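Local coordinates for protein putative phophotriesterase (Proteus mirabilis, PDB 3RHG) that probably hydrolyses ester bonds as a member of the phosphotriesterase family, using an active site that holds two zinc ions, at residues Ala15-Thr20 / Asn337-Leu342; Asp29-Val34 / Asn68-Pro73; Ile74-Phe79 / Gln299-Asn304; Lys90-Ala95 / Thr115-Val120; Asp104-Lys109 / Asp155-Arg160. All coordinates share one frame; numbering follows the deposited sequence.

Contact 1: residues Ala15-Thr20 / Asn337-Leu342; sequences ADMGLT and NPANLL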
# COMPACT_ATOMS: atom_id res chain seq x y z
N ALA A 15 -25.74 8.20 -23.12
CA ALA A 15 -24.73 7.82 -24.11
C ALA A 15 -23.53 8.76 -24.15
O ALA A 15 -22.47 8.42 -24.73
CB ALA A 15 -25.36 7.68 -25.50
N ASP A 16 -23.68 9.93 -23.55
CA ASP A 16 -22.64 10.95 -23.56
C ASP A 16 -21.77 10.97 -22.30
O ASP A 16 -20.87 11.82 -22.18
CB ASP A 16 -23.25 12.34 -23.78
CG ASP A 16 -23.92 12.47 -25.15
OD1 ASP A 16 -23.43 11.83 -26.11
OD2 ASP A 16 -24.93 13.21 -25.27
N MET A 17 -22.04 10.07 -21.36
CA MET A 17 -21.33 10.14 -20.07
C MET A 17 -19.85 9.74 -20.16
O MET A 17 -19.02 10.23 -19.39
CB MET A 17 -22.05 9.31 -19.02
CG MET A 17 -23.38 9.92 -18.64
SD MET A 17 -24.34 8.80 -17.57
CE MET A 17 -23.20 8.57 -16.20
N GLY A 18 -19.50 8.89 -21.13
CA GLY A 18 -18.10 8.47 -21.24
C GLY A 18 -17.53 7.84 -19.97
O GLY A 18 -18.26 7.28 -19.16
N LEU A 19 -16.21 7.91 -19.83
CA LEU A 19 -15.52 7.35 -18.67
C LEU A 19 -16.01 8.07 -17.43
O LEU A 19 -15.89 9.30 -17.32
CB LEU A 19 -14.01 7.52 -18.84
CG LEU A 19 -13.07 7.06 -17.72
CD1 LEU A 19 -13.27 5.58 -17.42
CD2 LEU A 19 -11.61 7.36 -18.12
N THR A 20 -16.56 7.29 -16.49
CA THR A 20 -17.30 7.83 -15.35
C THR A 20 -16.81 7.19 -14.06
O THR A 20 -16.61 5.97 -13.99
CB THR A 20 -18.80 7.51 -15.51
OG1 THR A 20 -19.30 8.18 -16.67
CG2 THR A 20 -19.60 8.02 -14.29
N ASN A 337 -21.30 0.47 -17.65
CA ASN A 337 -21.85 0.06 -16.35
C ASN A 337 -22.29 1.26 -15.49
O ASN A 337 -23.45 1.33 -15.08
CB ASN A 337 -20.85 -0.83 -15.60
CG ASN A 337 -20.83 -2.26 -16.14
OD1 ASN A 337 -21.31 -2.54 -17.26
ND2 ASN A 337 -20.25 -3.18 -15.36
N PRO A 338 -21.37 2.23 -15.24
CA PRO A 338 -21.83 3.35 -14.41
C PRO A 338 -22.89 4.18 -15.12
O PRO A 338 -23.75 4.74 -14.47
CB PRO A 338 -20.54 4.16 -14.15
CG PRO A 338 -19.59 3.74 -15.26
CD PRO A 338 -19.92 2.27 -15.45
N ALA A 339 -22.87 4.24 -16.45
CA ALA A 339 -23.93 4.96 -17.14
C ALA A 339 -25.28 4.28 -16.90
O ALA A 339 -26.30 4.96 -16.73
CB ALA A 339 -23.65 5.05 -18.63
N ASN A 340 -25.31 2.95 -16.91
CA ASN A 340 -26.55 2.27 -16.63
C ASN A 340 -27.02 2.47 -15.21
O ASN A 340 -28.19 2.78 -14.97
CB ASN A 340 -26.45 0.77 -17.00
CG ASN A 340 -26.51 0.53 -18.48
OD1 ASN A 340 -27.25 1.22 -19.21
ND2 ASN A 340 -25.78 -0.46 -18.95
N LEU A 341 -26.12 2.29 -14.26
CA LEU A 341 -26.49 2.47 -12.86
C LEU A 341 -27.04 3.88 -12.67
O LEU A 341 -28.12 4.07 -12.09
CB LEU A 341 -25.25 2.29 -11.99
CG LEU A 341 -25.33 2.82 -10.55
CD1 LEU A 341 -26.47 2.11 -9.81
CD2 LEU A 341 -23.99 2.62 -9.85
N LEU A 342 -26.29 4.88 -13.15
CA LEU A 342 -26.62 6.26 -12.76
C LEU A 342 -27.76 6.86 -13.56
O LEU A 342 -28.50 7.71 -13.08
CB LEU A 342 -25.38 7.16 -12.91
CG LEU A 342 -24.19 6.84 -12.00
CD1 LEU A 342 -22.92 7.55 -12.47
CD2 LEU A 342 -24.48 7.16 -10.54
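Met17 and Thr20 meet Pro338, Ala339 and Leu342 through apolar contacts alone. No hydrogen bond joins the two segments. Met17 lays its thioether end along one turn of the helix. SD comes 4.0 Å from Ala339 CB, and CE sits 3.8 Å from Ala339 CA. The chain of Met17 runs out extended and then bends at its last torsion (chi3 58°). That bend turns CE to Leu342, where it lies 3.9 Å from CD1. Thr20 uses its carbon side. Its CB lies 3.9 Å from Pro338 CG, and the two side chains slide past each other in opposite directions. Its methyl CG2 meets Leu342 CD1 tip to tip at 3.8 Å. Leu342 CD1 therefore touches both Met17 and Thr20.

Strand 19-24 is the first of the (beta/alpha)8 barrel of the amidohydrolase superfamily. Helix 336-343 packs against several of the barrel strands, with Leu342 on Val93 and Leu341 on Trp249. The same first strand leads to His23, a zinc ligand. Leu342 is about 8 Å from His23, side chain to side chain.

Thr20 OG1 donates to Gly18 O at 2.8 Å, from above the carbonyl plane. This turns the hydroxyl back to its own turn and the methyl to the helix. Gly18, with its positive phi, makes the turn into the strand. Met17 O accepts from Thr91 OG1 of the next strand. On the helix, Asn340 OD1 is bonded to Lys14 NZ, and Asn337 ND2 to Gly286 O and Ile289 O.

Contact 2: residues Asp29-Val34 / Asn68-Pro73; sequences DLSGVV and NMDKKP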
# COMPACT_ATOMS: atom_id res chain seq x y z
N ASP A 29 -15.70 17.77 4.17
CA ASP A 29 -15.03 18.39 5.30
C ASP A 29 -15.37 17.50 6.47
O ASP A 29 -16.55 17.34 6.80
CB ASP A 29 -15.59 19.81 5.51
CG ASP A 29 -14.86 20.59 6.60
OD1 ASP A 29 -14.04 19.99 7.33
OD2 ASP A 29 -15.10 21.81 6.74
N LEU A 30 -14.35 16.87 7.05
CA LEU A 30 -14.54 16.01 8.22
C LEU A 30 -13.96 16.66 9.47
O LEU A 30 -13.54 15.97 10.41
CB LEU A 30 -13.91 14.64 7.97
CG LEU A 30 -14.41 13.99 6.68
CD1 LEU A 30 -13.62 12.73 6.38
CD2 LEU A 30 -15.91 13.71 6.74
N SER A 31 -13.93 17.99 9.47
CA SER A 31 -13.33 18.76 10.57
C SER A 31 -13.96 18.57 11.93
O SER A 31 -13.33 18.87 12.94
CB SER A 31 -13.39 20.25 10.24
OG SER A 31 -12.43 20.57 9.27
N GLY A 32 -15.20 18.08 11.97
CA GLY A 32 -15.90 17.91 13.25
C GLY A 32 -15.61 16.59 13.93
O GLY A 32 -16.08 16.34 15.05
N VAL A 33 -14.81 15.74 13.27
CA VAL A 33 -14.51 14.40 13.76
C VAL A 33 -13.02 14.03 13.67
O VAL A 33 -12.67 12.86 13.48
CB VAL A 33 -15.34 13.31 13.02
CG1 VAL A 33 -16.83 13.42 13.41
CG2 VAL A 33 -15.16 13.43 11.48
N VAL A 34 -12.13 15.02 13.80
CA VAL A 34 -10.71 14.71 13.87
C VAL A 34 -10.47 13.88 15.14
O VAL A 34 -10.87 14.26 16.22
CB VAL A 34 -9.83 15.99 13.87
CG1 VAL A 34 -8.35 15.64 14.01
CG2 VAL A 34 -10.08 16.81 12.59
N ASN A 68 -5.75 16.83 6.75
CA ASN A 68 -6.24 15.71 5.94
C ASN A 68 -7.76 15.67 5.90
O ASN A 68 -8.36 15.21 4.90
CB ASN A 68 -5.71 14.40 6.55
CG ASN A 68 -5.71 13.25 5.58
OD1 ASN A 68 -5.57 13.43 4.36
ND2 ASN A 68 -5.83 12.04 6.12
N MET A 69 -8.36 16.18 6.97
CA MET A 69 -9.80 16.12 7.23
C MET A 69 -10.52 17.42 6.87
O MET A 69 -11.74 17.50 6.98
CB MET A 69 -10.00 15.86 8.75
CG MET A 69 -9.29 14.61 9.26
SD MET A 69 -10.12 13.14 8.65
CE MET A 69 -11.33 12.93 9.95
N ASP A 70 -9.76 18.43 6.46
CA ASP A 70 -10.28 19.79 6.28
C ASP A 70 -10.86 19.96 4.89
O ASP A 70 -10.73 19.06 4.04
CB ASP A 70 -9.15 20.79 6.52
CG ASP A 70 -9.64 22.18 6.93
OD1 ASP A 70 -10.86 22.45 7.01
OD2 ASP A 70 -8.76 23.02 7.19
N LYS A 71 -11.51 21.10 4.65
CA LYS A 71 -12.06 21.42 3.33
C LYS A 71 -11.01 21.33 2.21
O LYS A 71 -9.80 21.52 2.45
CB LYS A 71 -12.77 22.78 3.33
CG LYS A 71 -11.97 23.90 3.93
CD LYS A 71 -12.85 25.13 4.23
CE LYS A 71 -13.26 25.87 2.98
NZ LYS A 71 -13.73 27.27 3.30
N LYS A 72 -11.48 21.02 1.01
CA LYS A 72 -10.60 20.77 -0.12
C LYS A 72 -10.54 22.01 -1.01
O LYS A 72 -11.55 22.41 -1.58
CB LYS A 72 -11.11 19.55 -0.93
CG LYS A 72 -11.43 18.31 -0.05
CD LYS A 72 -10.18 17.84 0.70
CE LYS A 72 -10.45 16.61 1.58
NZ LYS A 72 -11.52 16.86 2.58
N PRO A 73 -9.36 22.65 -1.12
CA PRO A 73 -9.28 23.85 -1.98
C PRO A 73 -9.57 23.53 -3.45
O PRO A 73 -9.09 22.51 -3.98
CB PRO A 73 -7.82 24.30 -1.82
CG PRO A 73 -7.39 23.71 -0.50
CD PRO A 73 -8.10 22.38 -0.42
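Met69 is the side chain round which the 29-34 loop folds. It is bent at both chi2 (-71°) and chi3 (-88°), which turns SD and CE toward Leu30 and Val33. Leu30 crosses it at about a right angle. The closest pair there is Leu30 CB to Met69 CE, 3.7 Å. Val33 also crosses at about a right angle, with CG2 4.2 Å from the same CE. Val34 comes in at a slant, and its CG2 lies 4.0 Å from Met69 CB. Leu30 and Val33 thus both meet the terminal methyl, and Val34 lies against the root of the side chain.

One backbone hydrogen bond joins the segments beside this packing. Leu30 N donates to Met69 O at 2.7 Å.

Asp29 CG is anti to the backbone N (chi1 -175°), and OD1 takes two bonds from Ser31, two residues on. The hydroxyl OG reaches its syn lone pair at 2.6 Å, and the backbone N comes from above the carboxylate plane. Asp70 stands nearby, its OD1 4.0 Å from Asp29 OD1. The two like charges probably repel, though the bonds to Ser31 should ease this at Asp29. Lys72 NZ folds back to Asp70 O and also bonds Asn28 O, just before the 29-34 segment.

Phe130 packs on Leu30 and Val33, and Tyr63, part of the benzoate pocket, touches Met69. The bond from Ser31 N to Asp29 OD1 makes an Asx turn. Its loop follows strand 19-24, which leads to the metal ligands His23 and His25. Leu30 is about 8 Å from His25, side chain to side chain. Loops after the barrel strands surround the metal site in this superfamily.

Contact 3: residues Ile74-Phe79 / Gln299-Asn304; sequences IEDVIF and QMWAKN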
# COMPACT_ATOMS: atom_id res chain seq x y z
N ILE A 74 -10.34 24.39 -4.11
CA ILE A 74 -10.68 24.16 -5.51
C ILE A 74 -9.45 23.97 -6.43
O ILE A 74 -9.49 23.15 -7.34
CB ILE A 74 -11.67 25.22 -6.08
CG1 ILE A 74 -12.18 24.77 -7.45
CG2 ILE A 74 -10.98 26.58 -6.16
CD1 ILE A 74 -13.40 25.51 -7.93
N GLU A 75 -8.37 24.72 -6.20
CA GLU A 75 -7.15 24.60 -7.00
C GLU A 75 -6.61 23.17 -6.95
O GLU A 75 -6.16 22.60 -7.95
CB GLU A 75 -6.06 25.56 -6.49
CG GLU A 75 -6.57 26.86 -5.88
CD GLU A 75 -6.74 26.79 -4.36
OE1 GLU A 75 -7.89 26.89 -3.89
OE2 GLU A 75 -5.73 26.63 -3.63
N ASP A 76 -6.63 22.59 -5.75
CA ASP A 76 -6.13 21.22 -5.56
C ASP A 76 -7.03 20.21 -6.26
O ASP A 76 -6.56 19.27 -6.91
CB ASP A 76 -6.03 20.88 -4.08
CG ASP A 76 -4.92 21.64 -3.37
OD1 ASP A 76 -3.85 21.84 -3.98
OD2 ASP A 76 -5.12 22.03 -2.21
N VAL A 77 -8.34 20.38 -6.09
CA VAL A 77 -9.32 19.50 -6.74
C VAL A 77 -9.21 19.54 -8.28
O VAL A 77 -9.20 18.50 -8.94
CB VAL A 77 -10.76 19.82 -6.25
CG1 VAL A 77 -11.80 18.99 -7.02
CG2 VAL A 77 -10.87 19.56 -4.74
N ILE A 78 -9.11 20.74 -8.85
CA ILE A 78 -8.97 20.87 -10.30
C ILE A 78 -7.67 20.22 -10.78
O ILE A 78 -7.66 19.53 -11.79
CB ILE A 78 -9.05 22.34 -10.74
CG1 ILE A 78 -10.50 22.83 -10.62
CG2 ILE A 78 -8.54 22.50 -12.17
CD1 ILE A 78 -10.68 24.31 -10.85
N PHE A 79 -6.58 20.44 -10.04
CA PHE A 79 -5.32 19.82 -10.41
C PHE A 79 -5.47 18.30 -10.47
O PHE A 79 -5.01 17.64 -11.40
CB PHE A 79 -4.23 20.23 -9.42
CG PHE A 79 -2.87 19.74 -9.80
CD1 PHE A 79 -2.11 20.43 -10.74
CD2 PHE A 79 -2.34 18.61 -9.21
CE1 PHE A 79 -0.86 19.99 -11.09
CE2 PHE A 79 -1.06 18.16 -9.57
CZ PHE A 79 -0.33 18.86 -10.51
N GLN A 299 -4.71 12.88 1.61
CA GLN A 299 -3.62 11.94 1.38
C GLN A 299 -3.87 11.07 0.15
O GLN A 299 -2.93 10.46 -0.39
CB GLN A 299 -3.41 11.03 2.59
CG GLN A 299 -4.44 9.94 2.70
CD GLN A 299 -4.30 9.21 4.02
OE1 GLN A 299 -4.81 9.66 5.05
NE2 GLN A 299 -3.60 8.07 4.00
N MET A 300 -5.11 11.02 -0.32
CA MET A 300 -5.40 10.19 -1.49
C MET A 300 -5.07 10.87 -2.82
O MET A 300 -5.01 10.22 -3.87
CB MET A 300 -6.85 9.73 -1.48
CG MET A 300 -7.17 8.91 -0.24
SD MET A 300 -8.88 8.39 -0.11
CE MET A 300 -9.05 7.30 -1.55
N TRP A 301 -4.87 12.19 -2.79
CA TRP A 301 -4.52 12.90 -4.01
C TRP A 301 -3.16 12.42 -4.54
O TRP A 301 -2.23 12.20 -3.75
CB TRP A 301 -4.41 14.39 -3.70
CG TRP A 301 -5.72 15.05 -3.42
CD1 TRP A 301 -6.97 14.61 -3.78
CD2 TRP A 301 -5.90 16.31 -2.78
NE1 TRP A 301 -7.92 15.53 -3.38
CE2 TRP A 301 -7.29 16.57 -2.75
CE3 TRP A 301 -5.02 17.23 -2.20
CZ2 TRP A 301 -7.81 17.73 -2.17
CZ3 TRP A 301 -5.54 18.38 -1.64
CH2 TRP A 301 -6.92 18.62 -1.63
N ALA A 302 -3.05 12.27 -5.86
CA ALA A 302 -1.77 11.88 -6.48
C ALA A 302 -0.62 12.85 -6.18
O ALA A 302 0.53 12.42 -6.01
CB ALA A 302 -1.93 11.70 -7.99
N LYS A 303 -0.92 14.15 -6.10
CA LYS A 303 0.11 15.15 -5.79
C LYS A 303 0.75 14.90 -4.41
O LYS A 303 1.85 15.37 -4.10
CB LYS A 303 -0.47 16.57 -5.88
CG LYS A 303 -1.56 16.87 -4.84
CD LYS A 303 -2.46 18.03 -5.26
CE LYS A 303 -1.91 19.36 -4.79
NZ LYS A 303 -0.51 19.56 -5.22
N ASN A 304 0.03 14.18 -3.57
CA ASN A 304 0.54 13.82 -2.25
C ASN A 304 1.10 12.41 -2.17
O ASN A 304 1.47 11.96 -1.08
CB ASN A 304 -0.52 14.06 -1.17
CG ASN A 304 -0.80 15.54 -0.95
OD1 ASN A 304 0.10 16.37 -1.04
ND2 ASN A 304 -2.07 15.87 -0.72
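Asp76 sets its CB against the six-membered ring of Trp301, 3.4 Å from CH2. The two side chains cross at about a right angle, and the carboxylate and ring planes are 47° apart. Asp76 CG is anti to the carbonyl carbon (chi1 -70°), which carries the carboxylate over toward the loop. OD2 then lies 3.7 Å from Trp301 CZ3. Val77 adds a looser contact from its CG2 to Trp301 CZ2.

The helix is 74-86, which packs on the outside of the (beta/alpha)8 barrel. The partner is the long loop after the last barrel strand, 289-291. Glu80, one turn further along the helix, accepts from the backbone N of Ala302 and of Lys303, which fixes the loop to the helix.

Lys303 has CG between its backbone N and carbonyl carbon (chi1 65°), and its chain bends again at chi3 and chi4. This folds CE to within 3.3 Å of Asp76 OD1. NZ itself stays 4.2 Å from that oxygen, so the attraction is long and no salt bridge forms. Phe79 crosses the same chain at a slant, its CD2 4.0 Å from Lys303 CD. Lys303 also packs on Asp53 of the second subunit.

Contact 4: residues Lys90-Ala95 / Thr115-Val120; sequences KTIVDA and TGINVV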
# COMPACT_ATOMS: atom_id res chain seq x y z
N LYS A 90 -14.75 11.79 -18.26
CA LYS A 90 -15.80 12.73 -18.69
C LYS A 90 -16.80 13.07 -17.60
O LYS A 90 -17.40 14.15 -17.61
CB LYS A 90 -16.54 12.21 -19.95
CG LYS A 90 -15.67 11.84 -21.13
CD LYS A 90 -15.10 13.05 -21.85
CE LYS A 90 -14.42 12.63 -23.16
NZ LYS A 90 -13.31 13.53 -23.58
N THR A 91 -17.01 12.14 -16.66
CA THR A 91 -18.06 12.30 -15.67
C THR A 91 -17.57 11.83 -14.31
O THR A 91 -16.95 10.76 -14.21
CB THR A 91 -19.33 11.50 -16.07
OG1 THR A 91 -19.75 11.91 -17.39
CG2 THR A 91 -20.47 11.71 -15.06
N ILE A 92 -17.88 12.60 -13.26
CA ILE A 92 -17.52 12.22 -11.90
C ILE A 92 -18.67 12.53 -10.95
O ILE A 92 -19.33 13.57 -11.10
CB ILE A 92 -16.18 12.90 -11.44
CG1 ILE A 92 -15.67 12.31 -10.12
CG2 ILE A 92 -16.33 14.42 -11.35
CD1 ILE A 92 -14.20 12.67 -9.82
N VAL A 93 -18.94 11.62 -10.02
CA VAL A 93 -20.01 11.80 -9.04
C VAL A 93 -19.43 12.13 -7.68
O VAL A 93 -18.62 11.37 -7.16
CB VAL A 93 -20.88 10.52 -8.89
CG1 VAL A 93 -22.01 10.72 -7.85
CG2 VAL A 93 -21.48 10.11 -10.23
N ASP A 94 -19.84 13.26 -7.13
CA ASP A 94 -19.49 13.61 -5.76
C ASP A 94 -20.59 13.04 -4.86
O ASP A 94 -21.74 13.48 -4.95
CB ASP A 94 -19.42 15.12 -5.60
CG ASP A 94 -19.19 15.54 -4.16
OD1 ASP A 94 -18.03 15.61 -3.74
OD2 ASP A 94 -20.18 15.85 -3.46
N ALA A 95 -20.23 12.07 -4.01
CA ALA A 95 -21.19 11.35 -3.16
C ALA A 95 -21.34 12.00 -1.78
O ALA A 95 -21.85 11.37 -0.85
CB ALA A 95 -20.78 9.88 -3.03
N THR A 115 -13.55 22.90 -15.80
CA THR A 115 -12.89 21.72 -16.34
C THR A 115 -13.65 21.10 -17.50
O THR A 115 -13.06 20.37 -18.30
CB THR A 115 -12.74 20.61 -15.30
OG1 THR A 115 -14.04 20.15 -14.89
CG2 THR A 115 -11.98 21.12 -14.09
N GLY A 116 -14.95 21.36 -17.56
CA GLY A 116 -15.78 20.76 -18.60
C GLY A 116 -16.14 19.32 -18.29
O GLY A 116 -16.80 18.65 -19.08
N ILE A 117 -15.70 18.83 -17.14
CA ILE A 117 -16.11 17.50 -16.67
C ILE A 117 -17.57 17.57 -16.20
O ILE A 117 -17.98 18.57 -15.62
CB ILE A 117 -15.19 17.02 -15.53
CG1 ILE A 117 -13.74 16.90 -16.03
CG2 ILE A 117 -15.71 15.71 -14.90
CD1 ILE A 117 -12.74 16.74 -14.94
N ASN A 118 -18.35 16.52 -16.50
CA ASN A 118 -19.72 16.41 -15.99
C ASN A 118 -19.62 16.08 -14.51
O ASN A 118 -19.05 15.06 -14.14
CB ASN A 118 -20.49 15.27 -16.69
CG ASN A 118 -20.59 15.46 -18.21
OD1 ASN A 118 -20.87 16.56 -18.71
ND2 ASN A 118 -20.37 14.37 -18.94
N VAL A 119 -20.14 16.96 -13.65
CA VAL A 119 -20.04 16.73 -12.21
C VAL A 119 -21.44 16.52 -11.66
O VAL A 119 -22.32 17.36 -11.85
CB VAL A 119 -19.38 17.93 -11.50
CG1 VAL A 119 -19.41 17.73 -9.97
CG2 VAL A 119 -17.95 18.10 -11.97
N VAL A 120 -21.64 15.38 -10.99
CA VAL A 120 -22.94 15.06 -10.45
C VAL A 120 -22.88 15.23 -8.92
O VAL A 120 -21.96 14.70 -8.25
CB VAL A 120 -23.34 13.61 -10.81
CG1 VAL A 120 -24.65 13.21 -10.15
CG2 VAL A 120 -23.39 13.42 -12.37
O HOH W 1 -17.05 15.89 -19.92
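Asn118 CG is anti to its carbonyl carbon (chi1 -59°), and Thr91 holds OG1 in the same way (chi1 -55°). These torsions bring the amide of Asn118 beside the hydroxyl of Thr91. ND2 donates to OG1 at 3.0 Å, almost straight (172°), and OG1 lies in the amide plane. The Thr91 hydroxyl is also bonded to Met17 O.

The backbones pair in parallel over three bridges: Thr91 with Asn118, Ile92 with Val119 and Val93 with Val120. Ile92 is bonded both ways, its N to Asn118 O at 2.9 Å and its O from Val120 N. Asn118 N to Lys90 O and Asp94 N to Val120 O complete the set. Strands 89-94 and 118-123 are the second and third of the (beta/alpha)8 barrel, joined by helix 105-115 in a beta-alpha-beta crossover.

Ile92 CG2 meets Val119 CG2 at 4.1 Å on one face. It also meets CG2 of Ile117, just before the strand, at 3.8 Å. Val93 and Val120 lie side by side on the other face, with CG2 of Val93 4.0 Å from Val120 CB. A water bridges Lys90 O and Gly116 O where the strands begin. At the other end Asp94 OD1 accepts from Leu26 N, close to the zinc ligand His25.

Contact 5: residues Asp104-Lys109 / Asp155-Arg160; sequences DIRKLK and DGTDIR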
# COMPACT_ATOMS: atom_id res chain seq x y z
N ASP A 104 -20.42 20.83 -0.90
CA ASP A 104 -20.21 22.22 -1.39
C ASP A 104 -20.72 22.36 -2.82
O ASP A 104 -19.94 22.27 -3.76
CB ASP A 104 -18.73 22.63 -1.34
CG ASP A 104 -18.53 24.13 -1.45
OD1 ASP A 104 -19.36 24.80 -2.12
OD2 ASP A 104 -17.56 24.66 -0.85
N ILE A 105 -22.02 22.59 -2.96
CA ILE A 105 -22.66 22.56 -4.27
C ILE A 105 -22.12 23.67 -5.18
O ILE A 105 -21.96 23.47 -6.40
CB ILE A 105 -24.22 22.63 -4.13
CG1 ILE A 105 -24.90 22.24 -5.44
CG2 ILE A 105 -24.68 23.99 -3.62
CD1 ILE A 105 -24.54 20.81 -5.91
N ARG A 106 -21.80 24.83 -4.60
CA ARG A 106 -21.30 25.94 -5.42
C ARG A 106 -19.92 25.64 -6.01
O ARG A 106 -19.67 25.91 -7.20
CB ARG A 106 -21.33 27.26 -4.67
CG ARG A 106 -22.74 27.77 -4.37
CD ARG A 106 -22.71 28.89 -3.33
NE ARG A 106 -24.05 29.33 -2.93
CZ ARG A 106 -24.81 28.71 -2.04
NH1 ARG A 106 -24.37 27.61 -1.43
NH2 ARG A 106 -26.01 29.19 -1.74
N LYS A 107 -19.04 25.05 -5.21
CA LYS A 107 -17.74 24.64 -5.75
C LYS A 107 -17.83 23.50 -6.78
O LYS A 107 -17.04 23.47 -7.73
CB LYS A 107 -16.74 24.33 -4.64
CG LYS A 107 -16.28 25.60 -3.92
CD LYS A 107 -15.22 25.33 -2.87
CE LYS A 107 -14.86 26.63 -2.13
NZ LYS A 107 -16.01 27.25 -1.37
N LEU A 108 -18.78 22.58 -6.59
CA LEU A 108 -18.99 21.52 -7.58
C LEU A 108 -19.32 22.15 -8.94
O LEU A 108 -18.77 21.75 -9.96
CB LEU A 108 -20.08 20.55 -7.13
CG LEU A 108 -19.73 19.62 -5.96
CD1 LEU A 108 -20.97 18.86 -5.50
CD2 LEU A 108 -18.60 18.65 -6.29
N LYS A 109 -20.24 23.11 -8.96
CA LYS A 109 -20.57 23.82 -10.20
C LYS A 109 -19.36 24.54 -10.79
O LYS A 109 -19.13 24.51 -12.01
CB LYS A 109 -21.69 24.83 -9.95
CG LYS A 109 -21.91 25.81 -11.09
CD LYS A 109 -23.15 26.66 -10.83
CE LYS A 109 -23.58 27.46 -12.07
NZ LYS A 109 -22.93 28.79 -12.11
N ASP A 155 -29.41 24.09 -1.08
CA ASP A 155 -28.89 25.19 -0.25
C ASP A 155 -29.26 26.58 -0.80
O ASP A 155 -28.47 27.53 -0.74
CB ASP A 155 -27.37 25.07 -0.08
CG ASP A 155 -26.96 23.89 0.80
OD1 ASP A 155 -27.82 23.37 1.56
OD2 ASP A 155 -25.78 23.50 0.75
N GLY A 156 -30.48 26.67 -1.32
CA GLY A 156 -31.02 27.93 -1.85
C GLY A 156 -30.61 28.25 -3.28
O GLY A 156 -31.02 29.27 -3.83
N THR A 157 -29.83 27.37 -3.89
CA THR A 157 -29.43 27.56 -5.28
C THR A 157 -30.39 26.78 -6.17
O THR A 157 -31.27 26.06 -5.68
CB THR A 157 -28.00 27.04 -5.53
OG1 THR A 157 -28.03 25.61 -5.58
CG2 THR A 157 -27.05 27.50 -4.39
N ASP A 158 -30.19 26.93 -7.48
CA ASP A 158 -30.94 26.14 -8.45
C ASP A 158 -30.08 24.97 -8.95
O ASP A 158 -30.40 24.35 -9.97
CB ASP A 158 -31.41 27.00 -9.62
CG ASP A 158 -30.26 27.62 -10.40
OD1 ASP A 158 -29.10 27.46 -9.96
OD2 ASP A 158 -30.52 28.24 -11.46
N ILE A 159 -29.00 24.67 -8.23
CA ILE A 159 -28.10 23.56 -8.59
C ILE A 159 -28.64 22.28 -7.98
O ILE A 159 -28.79 22.19 -6.74
CB ILE A 159 -26.66 23.80 -8.12
CG1 ILE A 159 -26.15 25.17 -8.59
CG2 ILE A 159 -25.73 22.70 -8.65
CD1 ILE A 159 -24.90 25.64 -7.86
N ARG A 160 -28.91 21.29 -8.82
CA ARG A 160 -29.61 20.06 -8.40
C ARG A 160 -28.66 18.89 -8.26
O ARG A 160 -27.62 18.85 -8.92
CB ARG A 160 -30.68 19.69 -9.43
CG ARG A 160 -31.83 20.70 -9.45
CD ARG A 160 -32.58 20.70 -10.78
NE ARG A 160 -33.05 19.35 -11.09
CZ ARG A 160 -33.71 19.04 -12.20
NH1 ARG A 160 -34.10 17.78 -12.39
NH2 ARG A 160 -33.97 19.98 -13.11
O HOH W 2 -23.47 23.01 -0.45
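Ile105 and Ile159 form the tight part of this contact. Their side chains slide past each other in opposite directions, and Ile105 CG1 lies only 3.3 Å from Ile159 CG2. That is closer than carbon atoms usually pack. Ile159 CG2 is anti to the backbone N, toward Ile105, and CG1 is anti to the carbonyl carbon (chi1 -52°). The CG1 branch ends in CD1, 3.6 Å from Lys109 CD, and the Ile159 and Lys109 side chains cross at about a right angle. Both isoleucines are buried, and Ala121 of strand 118-123 backs Ile105.

The outer side is more exposed and largely polar. Arg106 runs extended from CG to NE. Its NH2 donates to Asp155 O at 3.1 Å, with a bent angle of 145°. Thr157 CG2 lies over one face of the guanidinium, 3.3 Å from NH2. A water joins Ile105 N to Asp155 OD2, at the first turn of helix 105-115. Asp104 caps that helix through Lys107 N. Thr157 OG1 accepts from Ile159 N in an ST turn and is also bonded to Ile154 O.

Arg106 NH1 stays 4.9 Å from Asp155 OD2, without a salt bridge. Their charges probably add only a long-range attraction, and the apolar pair carries most of the direct contact.

Overall arrangement
All five contacts lie in one (beta/alpha)8 barrel fold. Contact 1 joins segments 317 residues apart, and the other four are nested inside its loop. Contacts 1 and 4 have centres 11 Å apart and meet on neighbouring strands 19-24 and 89-94. Contact 4 pairs the strands of the unit 89-94, 105-115, 118-123, and contact 5 uses its helix; their segments alternate along the chain. Contacts 2 and 3 follow in series, with centres 14 Å apart. They touch through Lys72 and Trp301 and through a hydrogen bond from Asn68 to Gln299. Contacts 1 and 2 are 30 Å apart between centres, on opposite sides of the chain's centre. Together they connect barrel strands, outer helices and loops near the zinc site.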